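Local atomic coordinates of CurF (Lyngbya majuscula, PDB entry 5DP2), a protein that serves as the enoyl reductase-type cyclopropanase of the curacin A polyketide pathway, probably forming the cyclopropane ring by NADPH-dependent chemistry. Residues E103-Y108 and A126-L131. Sequence-based numbering, arbitrary orientation.
Sequences EVILAY and AKPSDL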
ATOM      1  N   GLU A 103      -2.910 -21.419   3.433  1.00  7.30           N
ATOM      2  CA  GLU A 103      -2.980 -20.245   2.553  1.00  7.47           C
ATOM      3  C   GLU A 103      -2.661 -19.000   3.374  1.00  6.83           C
ATOM      4  O   GLU A 103      -3.217 -18.781   4.464  1.00  8.50           O
ATOM      5  CB  GLU A 103      -4.352 -20.152   1.897  1.00  9.83           C
ATOM      6  CG  GLU A 103      -4.642 -21.346   0.996  1.00 13.30           C
ATOM      7  CD  GLU A 103      -5.966 -21.268   0.285  1.00 19.80           C
ATOM      8  OE1 GLU A 103      -6.823 -20.494   0.743  1.00 30.56           O
ATOM      9  OE2 GLU A 103      -6.111 -21.972  -0.726  1.00 29.55           O
ATOM     10  N   VAL A 104      -1.740 -18.179   2.846  1.00  6.13           N
ATOM     11  CA  VAL A 104      -1.158 -17.101   3.612  1.00  6.03           C
ATOM     12  C   VAL A 104      -1.055 -15.786   2.820  1.00  5.75           C
ATOM     13  O   VAL A 104      -0.918 -15.777   1.590  1.00  6.83           O
ATOM     14  CB  VAL A 104       0.256 -17.493   4.131  1.00  6.41           C
ATOM     15  CG1 VAL A 104       0.124 -18.627   5.148  1.00  7.91           C
ATOM     16  CG2 VAL A 104       1.208 -17.870   3.006  1.00  7.38           C
ATOM     17  N   ILE A 105      -1.114 -14.706   3.583  1.00  5.70           N
ATOM     18  CA  ILE A 105      -0.659 -13.382   3.163  1.00  5.39           C
ATOM     19  C   ILE A 105       0.785 -13.243   3.624  1.00  5.23           C
ATOM     20  O   ILE A 105       1.122 -13.549   4.778  1.00  6.45           O
ATOM     21  CB  ILE A 105      -1.546 -12.272   3.788  1.00  6.56           C
ATOM     22  CG1 ILE A 105      -2.978 -12.321   3.241  1.00  8.36           C
ATOM     23  CG2 ILE A 105      -0.905 -10.891   3.613  1.00  7.44           C
ATOM     24  CD1 ILE A 105      -3.963 -11.511   4.038  1.00 10.75           C
ATOM     25  N   LEU A 106       1.658 -12.756   2.719  1.00  5.08           N
ATOM     26  CA  LEU A 106       3.054 -12.476   3.060  1.00  5.16           C
ATOM     27  C   LEU A 106       3.174 -11.012   3.464  1.00  5.07           C
ATOM     28  O   LEU A 106       2.862 -10.105   2.669  1.00  6.09           O
ATOM     29  CB  LEU A 106       3.983 -12.801   1.903  1.00  5.79           C
ATOM     30  CG  LEU A 106       3.997 -14.268   1.437  1.00  6.28           C
ATOM     31  CD1 LEU A 106       2.965 -14.549   0.365  1.00  7.04           C
ATOM     32  CD2 LEU A 106       5.407 -14.644   0.954  1.00  7.75           C
ATOM     33  N   ALA A 107       3.650 -10.786   4.691  1.00  5.35           N
ATOM     34  CA  ALA A 107       3.807  -9.430   5.241  1.00  5.72           C
ATOM     35  C   ALA A 107       5.190  -8.901   4.864  1.00  5.58           C
ATOM     36  O   ALA A 107       6.209  -9.417   5.336  1.00  7.74           O
ATOM     37  CB  ALA A 107       3.657  -9.495   6.755  1.00  6.62           C
ATOM     38  N   TYR A 108       5.234  -7.893   4.001  1.00  5.45           N
ATOM     39  CA  TYR A 108       6.466  -7.233   3.583  1.00  5.29           C
ATOM     40  C   TYR A 108       7.609  -8.212   3.284  1.00  5.22           C
ATOM     41  O   TYR A 108       8.715  -8.077   3.805  1.00  5.78           O
ATOM     42  CB  TYR A 108       6.911  -6.138   4.593  1.00  5.75           C
ATOM     43  CG  TYR A 108       7.930  -5.188   3.993  1.00  5.80           C
ATOM     44  CD1 TYR A 108       7.592  -4.391   2.903  1.00  6.42           C
ATOM     45  CD2 TYR A 108       9.241  -5.104   4.471  1.00  7.00           C
ATOM     46  CE1 TYR A 108       8.541  -3.567   2.288  1.00  6.61           C
ATOM     47  CE2 TYR A 108      10.186  -4.294   3.868  1.00  7.41           C
ATOM     48  CZ  TYR A 108       9.841  -3.535   2.770  1.00  6.56           C
ATOM     49  OH  TYR A 108      10.817  -2.761   2.187  1.00  7.84           O
ATOM     50  N   ALA A 126      -2.522 -15.578   8.245  1.00  7.75           N
ATOM     51  CA  ALA A 126      -3.532 -16.456   7.669  1.00  8.71           C
ATOM     52  C   ALA A 126      -4.449 -15.687   6.714  1.00  8.47           C
ATOM     53  O   ALA A 126      -5.025 -14.648   7.063  1.00  9.86           O
ATOM     54  CB  ALA A 126      -4.355 -17.103   8.777  1.00 10.80           C
ATOM     55  N   LYS A 127      -4.584 -16.209   5.502  1.00  9.03           N
ATOM     56  CA  LYS A 127      -5.467 -15.596   4.504  1.00  9.04           C
ATOM     57  C   LYS A 127      -6.937 -15.762   4.941  1.00  9.79           C
ATOM     58  O   LYS A 127      -7.314 -16.852   5.341  1.00 11.89           O
ATOM     59  CB  LYS A 127      -5.298 -16.285   3.157  1.00 10.04           C
ATOM     60  CG  LYS A 127      -6.202 -15.720   2.071  1.00 10.01           C
ATOM     61  CD  LYS A 127      -5.998 -16.502   0.799  1.00 12.12           C
ATOM     62  CE  LYS A 127      -7.219 -16.538  -0.045  1.00 13.82           C
ATOM     63  NZ  LYS A 127      -8.277 -17.417   0.579  1.00 14.36           N
ATOM     64  N   PRO A 128      -7.779 -14.721   4.798  1.00  9.86           N
ATOM     65  CA  PRO A 128      -9.219 -14.918   5.030  1.00 11.96           C
ATOM     66  C   PRO A 128      -9.759 -16.015   4.085  1.00 11.94           C
ATOM     67  O   PRO A 128      -9.583 -15.949   2.876  1.00 11.90           O
ATOM     68  CB  PRO A 128      -9.810 -13.532   4.691  1.00 13.46           C
ATOM     69  CG  PRO A 128      -8.682 -12.569   4.948  1.00 12.49           C
ATOM     70  CD  PRO A 128      -7.475 -13.309   4.476  1.00 11.08           C
ATOM     71  N   SER A 129     -10.387 -17.054   4.628  1.00 13.06           N
ATOM     72  CA  SER A 129     -10.698 -18.241   3.834  1.00 15.18           C
ATOM     73  C   SER A 129     -11.736 -18.032   2.735  1.00 13.41           C
ATOM     74  O   SER A 129     -11.696 -18.726   1.722  1.00 18.49           O
ATOM     75  CB  SER A 129     -11.149 -19.375   4.734  1.00 19.15           C
ATOM     76  OG  SER A 129     -12.320 -19.023   5.440  1.00 24.04           O
ATOM     77  N   ASP A 130     -12.631 -17.057   2.916  1.00 11.27           N
ATOM     78  CA  ASP A 130     -13.713 -16.871   1.943  1.00 12.48           C
ATOM     79  C   ASP A 130     -13.339 -15.964   0.771  1.00 12.38           C
ATOM     80  O   ASP A 130     -14.093 -15.852  -0.192  1.00 17.72           O
ATOM     81  CB  ASP A 130     -14.989 -16.346   2.620  1.00 15.54           C
ATOM     82  CG  ASP A 130     -15.594 -17.349   3.576  1.00 21.23           C
ATOM     83  OD1 ASP A 130     -15.433 -18.567   3.363  1.00 28.45           O
ATOM     84  OD2 ASP A 130     -16.228 -16.928   4.560  1.00 31.30           O
ATOM     85  N   LEU A 131     -12.154 -15.366   0.810  1.00  9.47           N
ATOM     86  CA  LEU A 131     -11.679 -14.537  -0.290  1.00  9.19           C
ATOM     87  C   LEU A 131     -10.870 -15.384  -1.271  1.00  9.08           C
ATOM     88  O   LEU A 131     -10.183 -16.328  -0.890  1.00 11.46           O
ATOM     89  CB  LEU A 131     -10.821 -13.403   0.239  1.00  9.50           C
ATOM     90  CG  LEU A 131     -11.498 -12.432   1.173  1.00 10.77           C
ATOM     91  CD1 LEU A 131     -10.524 -11.329   1.572  1.00 12.59           C
ATOM     92  CD2 LEU A 131     -12.760 -11.850   0.547  1.00 11.62           C
TER
HETATM   93  O   HOH W   1      -9.728 -20.688   0.818  1.00 39.69           O
HETATM   94  O   HOH W   2      -7.614 -19.640   3.629  1.00 40.92           O
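The carboxylate of Glu103 has the ammonium of Lys127 to one side of its plane and two waters displaced to the other, all gathered at OE1. Lys127 NZ stands 3.4 Å from Glu103 OE1, a salt bridge whose hydrogen bond is weak. One water links Glu103 OE1 to Lys127 O, and the second lies between Glu103 OE1 and Ser129 O. The puckered ring of Pro128 meets Ile105 at its CD corner: Ile105 CD1 comes to 4.0 Å from Pro128 CD, the two side chains crossing at about a right angle. Trp296 of helix 290-305 touches both.

Behind the charges runs the backbone. Val104 and Ala126 form an antiparallel, non-hydrogen-bonded pair with diverging side chains, and just beyond it Lys127 N donates to Glu103 O at 3.1 Å, almost straight (170°) but with the nitrogen 35° above the carbonyl plane. From there the side chains of Glu103 and Lys127 run side by side in the same direction. The lysine is extended until its last torsion, where chi4 of -71° turns NZ out of line with the chain. There NZ donates to Pro128 O at 3.0 Å and to Leu131 O at 2.6 Å, the two ends of a type I turn whose own Leu131 N to Pro128 O bond is weak, 3.3 Å.

Strand 103-107 lies between 83-91 and 124-126 in the GroES-like part, and its pairing with 124-126 runs on by one bond, at Lys127, into the loop leading to helix 133-136; Met133 of that helix touches both Glu103 and Lys127. Chemically, the lysine charge is held more closely by two turn carbonyls than by the carboxylate. Glu103, exposed and watered, probably supplies a longer-range, partly screened balance for the charge of the buried Lys127.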